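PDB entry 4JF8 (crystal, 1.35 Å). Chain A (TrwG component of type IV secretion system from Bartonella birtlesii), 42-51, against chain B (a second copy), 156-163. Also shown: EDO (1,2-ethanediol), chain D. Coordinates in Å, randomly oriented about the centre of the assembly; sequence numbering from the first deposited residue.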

# COMPACT_ATOMS: atom_id res chain seq x y z
N GLU A 42 -0.48 8.86 -17.54
CA GLU A 42 0.86 8.70 -17.01
C GLU A 42 0.87 8.61 -15.49
O GLU A 42 1.58 7.78 -14.92
CB GLU A 42 1.80 9.82 -17.48
CG GLU A 42 3.26 9.48 -17.19
CD GLU A 42 4.27 10.41 -17.84
OE1 GLU A 42 5.23 9.88 -18.46
OE2 GLU A 42 4.12 11.64 -17.69
N VAL A 43 0.13 9.48 -14.82
CA VAL A 43 0.20 9.56 -13.35
C VAL A 43 -0.39 8.30 -12.70
O VAL A 43 0.19 7.73 -11.77
CB VAL A 43 -0.45 10.88 -12.84
CG1 VAL A 43 -0.51 10.90 -11.34
CG2 VAL A 43 0.34 12.08 -13.31
N VAL A 44 -1.53 7.83 -13.19
CA VAL A 44 -2.13 6.62 -12.64
C VAL A 44 -1.31 5.38 -13.01
O VAL A 44 -1.07 4.52 -12.15
CB VAL A 44 -3.61 6.49 -13.03
CG1 VAL A 44 -4.13 5.11 -12.67
CG2 VAL A 44 -4.41 7.60 -12.34
N ASP A 45 -0.83 5.28 -14.24
CA ASP A 45 -0.03 4.13 -14.61
C ASP A 45 1.24 4.10 -13.75
O ASP A 45 1.65 3.04 -13.26
CB ASP A 45 0.37 4.16 -16.08
CG ASP A 45 -0.77 3.88 -17.04
OD1 ASP A 45 -1.94 3.72 -16.65
OD2 ASP A 45 -0.48 3.87 -18.28
N ARG A 46 1.87 5.25 -13.54
CA ARG A 46 3.08 5.30 -12.70
C ARG A 46 2.78 4.85 -11.27
O ARG A 46 3.59 4.16 -10.67
CB ARG A 46 3.71 6.69 -12.69
CG ARG A 46 4.48 7.02 -13.97
CD ARG A 46 5.12 8.39 -13.88
NE ARG A 46 6.15 8.52 -14.91
CZ ARG A 46 6.59 9.67 -15.41
NH1 ARG A 46 6.10 10.84 -15.02
NH2 ARG A 46 7.53 9.63 -16.35
N TYR A 47 1.62 5.22 -10.73
CA TYR A 47 1.23 4.77 -9.39
C TYR A 47 1.25 3.25 -9.32
O TYR A 47 1.86 2.67 -8.40
CB TYR A 47 -0.15 5.31 -9.02
CG TYR A 47 -0.68 4.76 -7.72
CD1 TYR A 47 -0.27 5.29 -6.51
CD2 TYR A 47 -1.54 3.66 -7.70
CE1 TYR A 47 -0.74 4.78 -5.31
CE2 TYR A 47 -2.00 3.13 -6.50
CZ TYR A 47 -1.58 3.69 -5.31
OH TYR A 47 -2.02 3.19 -4.10
N TRP A 48 0.58 2.59 -10.25
CA TRP A 48 0.49 1.13 -10.24
C TRP A 48 1.81 0.44 -10.53
O TRP A 48 2.16 -0.55 -9.87
CB TRP A 48 -0.64 0.62 -11.15
CG TRP A 48 -1.96 0.97 -10.57
CD1 TRP A 48 -2.83 1.93 -11.01
CD2 TRP A 48 -2.54 0.42 -9.38
NE1 TRP A 48 -3.91 2.01 -10.16
CE2 TRP A 48 -3.75 1.10 -9.14
CE3 TRP A 48 -2.13 -0.56 -8.47
CZ2 TRP A 48 -4.56 0.80 -8.03
CZ3 TRP A 48 -2.94 -0.85 -7.40
CH2 TRP A 48 -4.13 -0.17 -7.19
N LEU A 49 2.57 0.97 -11.49
CA LEU A 49 3.88 0.42 -11.80
C LEU A 49 4.83 0.53 -10.62
O LEU A 49 5.59 -0.39 -10.35
CB LEU A 49 4.47 1.13 -13.02
CG LEU A 49 3.72 0.81 -14.33
CD1 LEU A 49 4.01 1.87 -15.39
CD2 LEU A 49 4.00 -0.60 -14.85
N ASN A 50 4.81 1.68 -9.96
CA ASN A 50 5.62 1.88 -8.77
C ASN A 50 5.23 0.89 -7.67
O ASN A 50 6.09 0.25 -7.04
CB ASN A 50 5.45 3.33 -8.29
CG ASN A 50 6.34 3.68 -7.13
OD1 ASN A 50 7.57 3.62 -7.26
ND2 ASN A 50 5.75 4.10 -6.02
N GLN A 51 3.93 0.77 -7.41
CA GLN A 51 3.47 -0.16 -6.39
C GLN A 51 3.95 -1.56 -6.74
O GLN A 51 4.40 -2.32 -5.87
CB GLN A 51 1.95 -0.14 -6.32
CG GLN A 51 1.42 -1.06 -5.23
CD GLN A 51 -0.08 -0.97 -5.01
OE1 GLN A 51 -0.80 -1.96 -5.13
NE2 GLN A 51 -0.56 0.22 -4.72
N ASP B 156 5.37 12.57 -3.83
CA ASP B 156 3.99 12.49 -3.36
C ASP B 156 3.04 12.01 -4.47
O ASP B 156 2.13 11.21 -4.22
CB ASP B 156 3.51 13.86 -2.90
CG ASP B 156 4.18 14.33 -1.62
OD1 ASP B 156 4.90 13.57 -0.95
OD2 ASP B 156 3.96 15.51 -1.28
N ARG B 157 3.28 12.48 -5.68
CA ARG B 157 2.43 12.15 -6.81
C ARG B 157 2.46 10.64 -7.10
O ARG B 157 1.45 10.05 -7.50
CB ARG B 157 2.91 12.94 -8.00
CG ARG B 157 2.03 12.86 -9.21
CD ARG B 157 2.34 14.00 -10.17
NE ARG B 157 3.72 14.07 -10.63
CZ ARG B 157 4.58 15.06 -10.35
NH1 ARG B 157 4.27 16.05 -9.54
NH2 ARG B 157 5.80 15.02 -10.89
N LEU B 158 3.60 10.00 -6.86
CA LEU B 158 3.73 8.56 -7.08
C LEU B 158 2.90 7.74 -6.10
O LEU B 158 2.59 6.58 -6.39
CB LEU B 158 5.18 8.12 -6.96
CG LEU B 158 6.07 8.26 -8.18
CD1 LEU B 158 7.48 7.83 -7.81
CD2 LEU B 158 5.53 7.41 -9.32
N LEU B 159 2.58 8.30 -4.94
CA LEU B 159 1.81 7.58 -3.92
C LEU B 159 0.40 8.12 -3.75
O LEU B 159 -0.41 7.52 -3.06
CB LEU B 159 2.54 7.60 -2.57
CG LEU B 159 3.87 6.83 -2.56
CD1 LEU B 159 4.64 7.10 -1.27
CD2 LEU B 159 3.59 5.37 -2.76
N ASN B 160 0.10 9.27 -4.37
CA ASN B 160 -1.24 9.85 -4.27
C ASN B 160 -1.61 10.54 -5.58
O ASN B 160 -1.72 11.76 -5.64
CB ASN B 160 -1.33 10.82 -3.09
CG ASN B 160 -2.74 11.31 -2.84
OD1 ASN B 160 -3.71 10.75 -3.33
ND2 ASN B 160 -2.86 12.34 -2.04
N PRO B 161 -1.79 9.75 -6.64
CA PRO B 161 -1.84 10.28 -8.01
C PRO B 161 -2.97 11.28 -8.26
O PRO B 161 -2.79 12.19 -9.06
CB PRO B 161 -2.02 9.02 -8.88
CG PRO B 161 -2.55 7.98 -7.93
CD PRO B 161 -1.85 8.29 -6.64
N LEU B 162 -4.11 11.10 -7.59
CA LEU B 162 -5.29 11.92 -7.79
C LEU B 162 -5.42 13.03 -6.78
O LEU B 162 -6.37 13.82 -6.85
CB LEU B 162 -6.53 11.04 -7.75
CG LEU B 162 -6.55 9.82 -8.68
CD1 LEU B 162 -7.85 9.07 -8.48
CD2 LEU B 162 -6.36 10.22 -10.12
N GLY B 163 -4.53 13.08 -5.81
CA GLY B 163 -4.66 14.05 -4.73
C GLY B 163 -5.82 13.76 -3.82
O GLY B 163 -6.50 14.68 -3.37
C1 EDO D . -6.38 4.25 -7.53
O1 EDO D . -7.44 5.19 -7.77
C2 EDO D . -5.20 4.65 -8.39
O2 EDO D . -5.56 4.35 -9.75
O HOH W 1 2.00 8.75 -9.98
O HOH W 2 4.06 12.02 -13.06
O HOH W 3 2.73 3.91 -6.07

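What packs the two stretches together? Apolar side chains gather on B:Pro161, whose CB lies 3.4 Å from CG1 of A:Val43 and whose CD lies 3.4 Å from CD1 of A:Tyr47. Its CA-to-CB bond points toward the helix, and an apolar ring without a side-chain donor or acceptor suits such a place. A:Val43 and A:Tyr47, one helical turn apart, both reach it, and CG2 of A:Val44 meets CD2 of B:Leu162 at 3.9 Å. The CA-to-CB bond of B:Leu158 points sideways, but the end of the side chain comes nearer, placing CD2 3.9 Å from CB of A:Arg46. Together the stretches bury 481 Å², with B:Leu158 the most covered residue at 86 Å².

How does the tyrosine fit against backbone? With chi1 t, the ring of A:Tyr47 lies against the backbone of chain B: A:Tyr47 CD1 is 3.1 Å from B:Leu158 O, and A:Tyr47 CE1 is 3.6 Å from B:Leu159 O. The residue is buried, and its hydroxyl is hydrogen-bonded elsewhere in the structure.

What replaces direct hydrogen bonds, of which there are none across the contact? Three waters do. Water 1 donates to O of A:Val43 (2.7 Å) and O of B:Arg157 (2.9 Å), joining two acceptors that could not bond each other. Water 3 donates to O of A:Tyr47 and O of B:Leu158 while accepting from ND2 of A:Asn50. Water 2 accepts from NH1 of A:Arg46 and NE of B:Arg157, linking two like-charged side chains.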